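PDB 3K93: phage related exonuclease from Haemophilus somnus 129PT, which is probably a metal-dependent, phage-type DNA exonuclease of the PD-(D/E)XK nuclease superfamily. Local coordinates for residues H16-E21 / K38-E43; L8-S13 / E206-A211. One frame throughout, in Å; residues are numbered along the deposited sequence. Where two conformers were deposited one is given.

Contact 1: H16-E21 / K38-E43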
loop_
_atom_site.group_PDB
_atom_site.type_symbol
_atom_site.label_atom_id
_atom_site.label_comp_id
_atom_site.label_asym_id
_atom_site.label_seq_id
_atom_site.Cartn_x
_atom_site.Cartn_y
_atom_site.Cartn_z
ATOM N N HIS A 16 8.062 -18.260 -4.374
ATOM C CA HIS A 16 8.281 -17.259 -3.322
ATOM C C HIS A 16 6.986 -16.992 -2.538
ATOM O O HIS A 16 7.046 -16.764 -1.357
ATOM C CB HIS A 16 8.845 -15.964 -3.902
ATOM C CG HIS A 16 7.852 -15.173 -4.678
ATOM N ND1 HIS A 16 7.416 -15.551 -5.929
ATOM C CD2 HIS A 16 7.176 -14.048 -4.373
ATOM C CE1 HIS A 16 6.519 -14.684 -6.366
ATOM N NE2 HIS A 16 6.354 -13.767 -5.437
ATOM N N LYS A 17 5.829 -17.090 -3.189
ATOM C CA LYS A 17 4.548 -16.873 -2.502
ATOM C C LYS A 17 4.288 -17.857 -1.376
ATOM O O LYS A 17 3.616 -17.516 -0.428
ATOM C CB LYS A 17 3.385 -16.898 -3.485
ATOM C CG LYS A 17 3.377 -15.692 -4.450
ATOM C CD LYS A 17 2.373 -15.907 -5.595
ATOM C CE LYS A 17 2.196 -14.636 -6.441
ATOM N NZ LYS A 17 1.250 -14.919 -7.606
ATOM N N ILE A 18 4.839 -19.064 -1.458
ATOM C CA ILE A 18 4.503 -20.115 -0.487
ATOM C C ILE A 18 5.716 -20.585 0.313
ATOM O O ILE A 18 5.584 -21.408 1.219
ATOM C CB ILE A 18 3.689 -21.295 -1.135
ATOM C CG1 ILE A 18 4.446 -22.024 -2.230
ATOM C CG2 ILE A 18 2.347 -20.778 -1.782
ATOM C CD1 ILE A 18 5.579 -22.836 -1.740
ATOM N N ILE A 19 6.883 -19.992 0.036
ATOM C CA ILE A 19 8.135 -20.427 0.647
ATOM C C ILE A 19 8.324 -19.912 2.099
ATOM O O ILE A 19 9.126 -20.445 2.843
ATOM C CB ILE A 19 9.372 -19.940 -0.200
ATOM C CG1 ILE A 19 10.572 -20.864 0.018
ATOM C CG2 ILE A 19 9.751 -18.445 0.128
ATOM C CD1 ILE A 19 10.281 -22.280 -0.417
ATOM N N GLY A 20 7.609 -18.869 2.468
ATOM C CA GLY A 20 7.790 -18.248 3.761
ATOM C C GLY A 20 7.523 -19.216 4.902
ATOM O O GLY A 20 6.712 -20.165 4.793
ATOM N N GLU A 21 8.196 -18.961 6.000
ATOM C CA GLU A 21 8.113 -19.826 7.156
ATOM C C GLU A 21 7.478 -19.076 8.324
ATOM O O GLU A 21 7.652 -17.874 8.441
ATOM C CB GLU A 21 9.523 -20.353 7.492
ATOM C CG GLU A 21 9.858 -21.561 6.611
ATOM C CD GLU A 21 11.325 -21.995 6.630
ATOM O OE1 GLU A 21 12.230 -21.241 7.113
ATOM O OE2 GLU A 21 11.559 -23.120 6.124
ATOM N N LYS A 38 -1.029 -19.347 2.532
ATOM C CA LYS A 38 -2.421 -19.782 2.420
ATOM C C LYS A 38 -3.230 -18.936 1.469
ATOM O O LYS A 38 -4.016 -19.446 0.704
ATOM C CB LYS A 38 -3.081 -19.787 3.768
ATOM C CG LYS A 38 -2.565 -20.903 4.628
ATOM C CD LYS A 38 -2.849 -20.601 6.079
ATOM C CE LYS A 38 -4.020 -21.302 6.590
ATOM N NZ LYS A 38 -3.853 -21.450 8.109
ATOM N N SER A 39 -2.998 -17.643 1.513
ATOM C CA SER A 39 -3.664 -16.737 0.611
ATOM C C SER A 39 -3.272 -17.055 -0.855
ATOM O O SER A 39 -4.135 -17.115 -1.736
ATOM C CB SER A 39 -3.334 -15.294 0.990
ATOM O OG SER A 39 -3.904 -14.429 0.045
ATOM N N ALA A 40 -1.997 -17.323 -1.108
ATOM C CA ALA A 40 -1.568 -17.711 -2.453
ATOM C C ALA A 40 -2.179 -19.049 -2.900
ATOM O O ALA A 40 -2.591 -19.201 -4.053
ATOM C CB ALA A 40 -0.022 -17.750 -2.556
ATOM N N VAL A 41 -2.222 -20.026 -2.000
ATOM C CA VAL A 41 -2.786 -21.331 -2.336
ATOM C C VAL A 41 -4.306 -21.220 -2.643
ATOM O O VAL A 41 -4.831 -21.908 -3.503
ATOM C CB VAL A 41 -2.518 -22.382 -1.196
ATOM C CG1 VAL A 41 -3.269 -23.723 -1.499
ATOM C CG2 VAL A 41 -0.937 -22.605 -1.023
ATOM N N ARG A 42 -4.996 -20.322 -1.965
ATOM C CA ARG A 42 -6.414 -20.083 -2.291
ATOM C C ARG A 42 -6.585 -19.544 -3.703
ATOM O O ARG A 42 -7.556 -19.873 -4.371
ATOM C CB ARG A 42 -7.011 -19.067 -1.341
ATOM C CG ARG A 42 -7.311 -19.611 0.026
ATOM C CD ARG A 42 -7.582 -18.423 0.945
ATOM N NE ARG A 42 -7.465 -18.846 2.300
ATOM C CZ ARG A 42 -7.133 -18.087 3.312
ATOM N NH1 ARG A 42 -6.893 -16.793 3.153
ATOM N NH2 ARG A 42 -7.072 -18.632 4.516
ATOM N N GLU A 43 -5.667 -18.688 -4.138
ATOM C CA GLU A 43 -5.754 -18.160 -5.496
ATOM C C GLU A 43 -5.546 -19.280 -6.512
ATOM O O GLU A 43 -6.205 -19.318 -7.581
ATOM C CB GLU A 43 -4.728 -17.063 -5.741
ATOM C CG GLU A 43 -4.972 -15.806 -4.956
ATOM C CD GLU A 43 -3.921 -14.698 -5.217
ATOM O OE1 GLU A 43 -2.804 -15.003 -5.644
ATOM O OE2 GLU A 43 -4.225 -13.521 -4.960
#
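The methyl group of Ala-40 faces the short helix 15-19 and is met there by two side chains. Lys-17 CB comes in directly against it, at 3.6 Å from Ala-40 CB, while the branch methyl CG2 of Ile-18 closes in from beside that atom. With so small a residue in the middle, the backbones come close, and Lys-17 CA lies 6.2 Å from Ala-40 CA. The next residue, Val-41, also reaches Ile-18: the two branched side chains cross at about a right angle, and Ile-18 CG2 touches Val-41 CG2 at 3.8 Å. A single methyl of the isoleucine therefore serves both helix residues. Its CG1 arm, held between the backbone N and the carbonyl carbon (chi1 62°), leads away from helix 35-50. Lys-17 behaves differently beyond CB. Its CG lies above one face of the His-16 ring, offset toward its rim, and the extended chain carries NZ to 4.5 Å from Glu-43 OE1, too far for a salt bridge, where any attraction would probably be weak. Val-41 also touches Tyr-214 and Tyr-215 of helix 198-221. This is plain apolar helix-to-helix packing, in which a short N-terminal helix docks through an alanine onto the long helix 35-50, and neither segment supplies a ligand of the sodium site.

Contact 2: L8-S13 / E206-A211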
loop_
_atom_site.group_PDB
_atom_site.type_symbol
_atom_site.label_atom_id
_atom_site.label_comp_id
_atom_site.label_asym_id
_atom_site.label_seq_id
_atom_site.Cartn_x
_atom_site.Cartn_y
_atom_site.Cartn_z
ATOM N N LEU A 8 -2.099 -29.972 -6.940
ATOM C CA LEU A 8 -1.284 -28.794 -7.018
ATOM C C LEU A 8 0.178 -29.152 -7.329
ATOM O O LEU A 8 0.795 -29.952 -6.633
ATOM C CB LEU A 8 -1.360 -27.997 -5.710
ATOM C CG LEU A 8 -0.518 -26.737 -5.616
ATOM C CD1 LEU A 8 -0.946 -25.711 -6.682
ATOM C CD2 LEU A 8 -0.628 -26.104 -4.220
ATOM N N LYS A 9 0.692 -28.527 -8.384
ATOM C CA LYS A 9 2.125 -28.350 -8.604
ATOM C C LYS A 9 2.387 -26.845 -8.695
ATOM O O LYS A 9 1.705 -26.157 -9.392
ATOM C CB LYS A 9 2.580 -29.088 -9.850
ATOM C CG LYS A 9 2.613 -30.582 -9.615
ATOM C CD LYS A 9 3.086 -31.349 -10.818
ATOM C CE LYS A 9 2.992 -32.857 -10.583
ATOM N NZ LYS A 9 3.549 -33.580 -11.731
ATOM N N VAL A 10 3.340 -26.339 -7.917
ATOM C CA VAL A 10 3.592 -24.910 -7.851
ATOM C C VAL A 10 4.588 -24.478 -8.921
ATOM O O VAL A 10 5.665 -25.053 -9.039
ATOM C CB VAL A 10 4.066 -24.478 -6.429
ATOM C CG1 VAL A 10 4.371 -22.978 -6.418
ATOM C CG2 VAL A 10 3.019 -24.801 -5.381
ATOM N N ARG A 11 4.229 -23.478 -9.726
ATOM C CA ARG A 11 5.186 -22.916 -10.697
ATOM C C ARG A 11 6.432 -22.347 -9.997
ATOM O O ARG A 11 6.341 -21.774 -8.908
ATOM C CB ARG A 11 4.544 -21.804 -11.520
ATOM C CG ARG A 11 3.335 -22.200 -12.409
ATOM C CD ARG A 11 2.995 -21.068 -13.471
ATOM N NE ARG A 11 2.145 -19.997 -12.944
ATOM C CZ ARG A 11 1.967 -18.795 -13.527
ATOM N N CYS A 12 7.602 -22.507 -10.613
ATOM C CA CYS A 12 8.826 -21.991 -10.024
ATOM C C CYS A 12 8.709 -20.471 -9.739
ATOM O O CYS A 12 9.161 -20.012 -8.701
ATOM C CB CYS A 12 10.028 -22.270 -10.904
ATOM S SG CYS A 12 10.560 -23.979 -10.924
ATOM N N SER A 13 8.084 -19.734 -10.664
ATOM C CA SER A 13 7.834 -18.304 -10.526
ATOM C C SER A 13 6.903 -17.914 -9.386
ATOM O O SER A 13 6.935 -16.765 -8.953
ATOM C CB SER A 13 7.310 -17.729 -11.850
ATOM O OG SER A 13 6.060 -18.301 -12.178
ATOM N N GLU A 206 9.298 -29.193 1.348
ATOM C CA GLU A 206 8.497 -29.177 2.569
ATOM C C GLU A 206 7.333 -28.207 2.431
ATOM O O GLU A 206 6.195 -28.555 2.737
ATOM C CB GLU A 206 9.337 -28.721 3.779
ATOM C CG GLU A 206 10.395 -29.697 4.293
ATOM C CD GLU A 206 11.540 -28.995 5.061
ATOM O OE1 GLU A 206 11.428 -27.776 5.381
ATOM O OE2 GLU A 206 12.569 -29.656 5.329
ATOM N N ARG A 207 7.644 -26.985 2.013
ATOM C CA ARG A 207 6.640 -25.951 1.851
ATOM C C ARG A 207 5.587 -26.300 0.778
ATOM O O ARG A 207 4.395 -26.043 0.983
ATOM C CB ARG A 207 7.277 -24.606 1.472
ATOM C CG ARG A 207 8.312 -23.987 2.468
ATOM C CD ARG A 207 8.086 -24.343 3.944
ATOM N NE ARG A 207 6.919 -23.689 4.463
ATOM C CZ ARG A 207 6.276 -23.985 5.596
ATOM N NH1 ARG A 207 6.653 -24.965 6.413
ATOM N NH2 ARG A 207 5.210 -23.261 5.897
ATOM N N VAL A 208 6.023 -26.859 -0.355
ATOM C CA VAL A 208 5.078 -27.237 -1.396
ATOM C C VAL A 208 4.182 -28.394 -0.903
ATOM O O VAL A 208 2.987 -28.401 -1.133
ATOM C CB VAL A 208 5.759 -27.595 -2.680
ATOM C CG1 VAL A 208 4.789 -28.328 -3.643
ATOM C CG2 VAL A 208 6.363 -26.335 -3.331
ATOM N N SER A 209 4.766 -29.332 -0.188
ATOM C CA SER A 209 4.019 -30.446 0.342
ATOM C C SER A 209 2.938 -29.985 1.323
ATOM O O SER A 209 1.819 -30.472 1.270
ATOM C CB SER A 209 4.968 -31.386 1.040
ATOM O OG SER A 209 4.234 -32.457 1.561
ATOM N N ALA A 210 3.260 -29.024 2.176
ATOM C CA ALA A 210 2.274 -28.463 3.073
ATOM C C ALA A 210 1.197 -27.709 2.245
ATOM O O ALA A 210 -0.014 -27.864 2.499
ATOM C CB ALA A 210 2.936 -27.532 4.084
ATOM N N ALA A 211 1.629 -26.955 1.234
ATOM C CA ALA A 211 0.689 -26.263 0.338
ATOM C C ALA A 211 -0.275 -27.215 -0.363
ATOM O O ALA A 211 -1.444 -26.899 -0.492
ATOM C CB ALA A 211 1.444 -25.367 -0.716
#
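Leu-8 lays its CD2 methyl over one face of the flat carbonyl group of Ala-211, above the C-O bond and displaced from the carbon toward the oxygen. The methyl carbon lies 3.9 Å from Ala-211 O and 4.0 Å from Ala-211 C, and it approaches the plane from above and not at its rim. The same Leu-8 CD2 also meets Ala-211 CB at 4.1 Å, so that one leucine branch covers both the backbone and the side chain of this helix residue. The torsion accounts for the reach: with CG anti to the backbone N (chi1 178°), the leucine extends from the chain just before strand 10-11 to the helix.

One helix turn earlier, the meeting is between two valines. Val-10 CG2 lies 4.2 Å from Val-208 CG2 and 4.3 Å from Val-208 CG1, fitting against both methyls of its partner. Leu-8 and Val-10 alternate with Lys-9 along the extended chain, so they present their side chains to the helix together, and Leu-8 CD2 and Val-10 CG2 are themselves in touch at 4.0 Å. Lys-9 points the other way and makes a salt bridge with Glu-91. All four residues that touch are buried, and the side-chain contacts are apolar, with the Ala-211 carbonyl beneath the leucine methyl.

Strand 10-11 is an outer strand of a small three-stranded sheet and pairs in parallel with strand 95-97, with backbone bonds between Val-10 and both Phe-94 and Thr-96 and between Cys-12 and Thr-96. Helix 198-221 lies against this sheet through Val-208, which also reaches Ile-95. Leu-15 of helix 15-19 adds to the packing around both valines, Gln-212 ties the helix to the carbonyl of Leu-8, and Cys-12 rests on helix 137-148.

How the contacts relate
The two contacts lie with their centres about 9 Å apart on the same side of the chain's centre, and they touch each other. Val-41 CG2 of contact 1 sits 3.7 Å from Ala-211 CB of contact 2, and Ile-18 O lies 3.6 Å from Arg-207 CB. Along the chain contact 1 is nested inside contact 2: strand 10-11 runs on into helix 15-19, helix 35-50 follows, and helix 198-221 returns from the far end of the sequence. That last helix thus packs against all three, bringing the two ends of the chain together in one largely apolar, buried patch, separate in sequence from the sodium ligands Asp-100, Asp-111 and Thr-112.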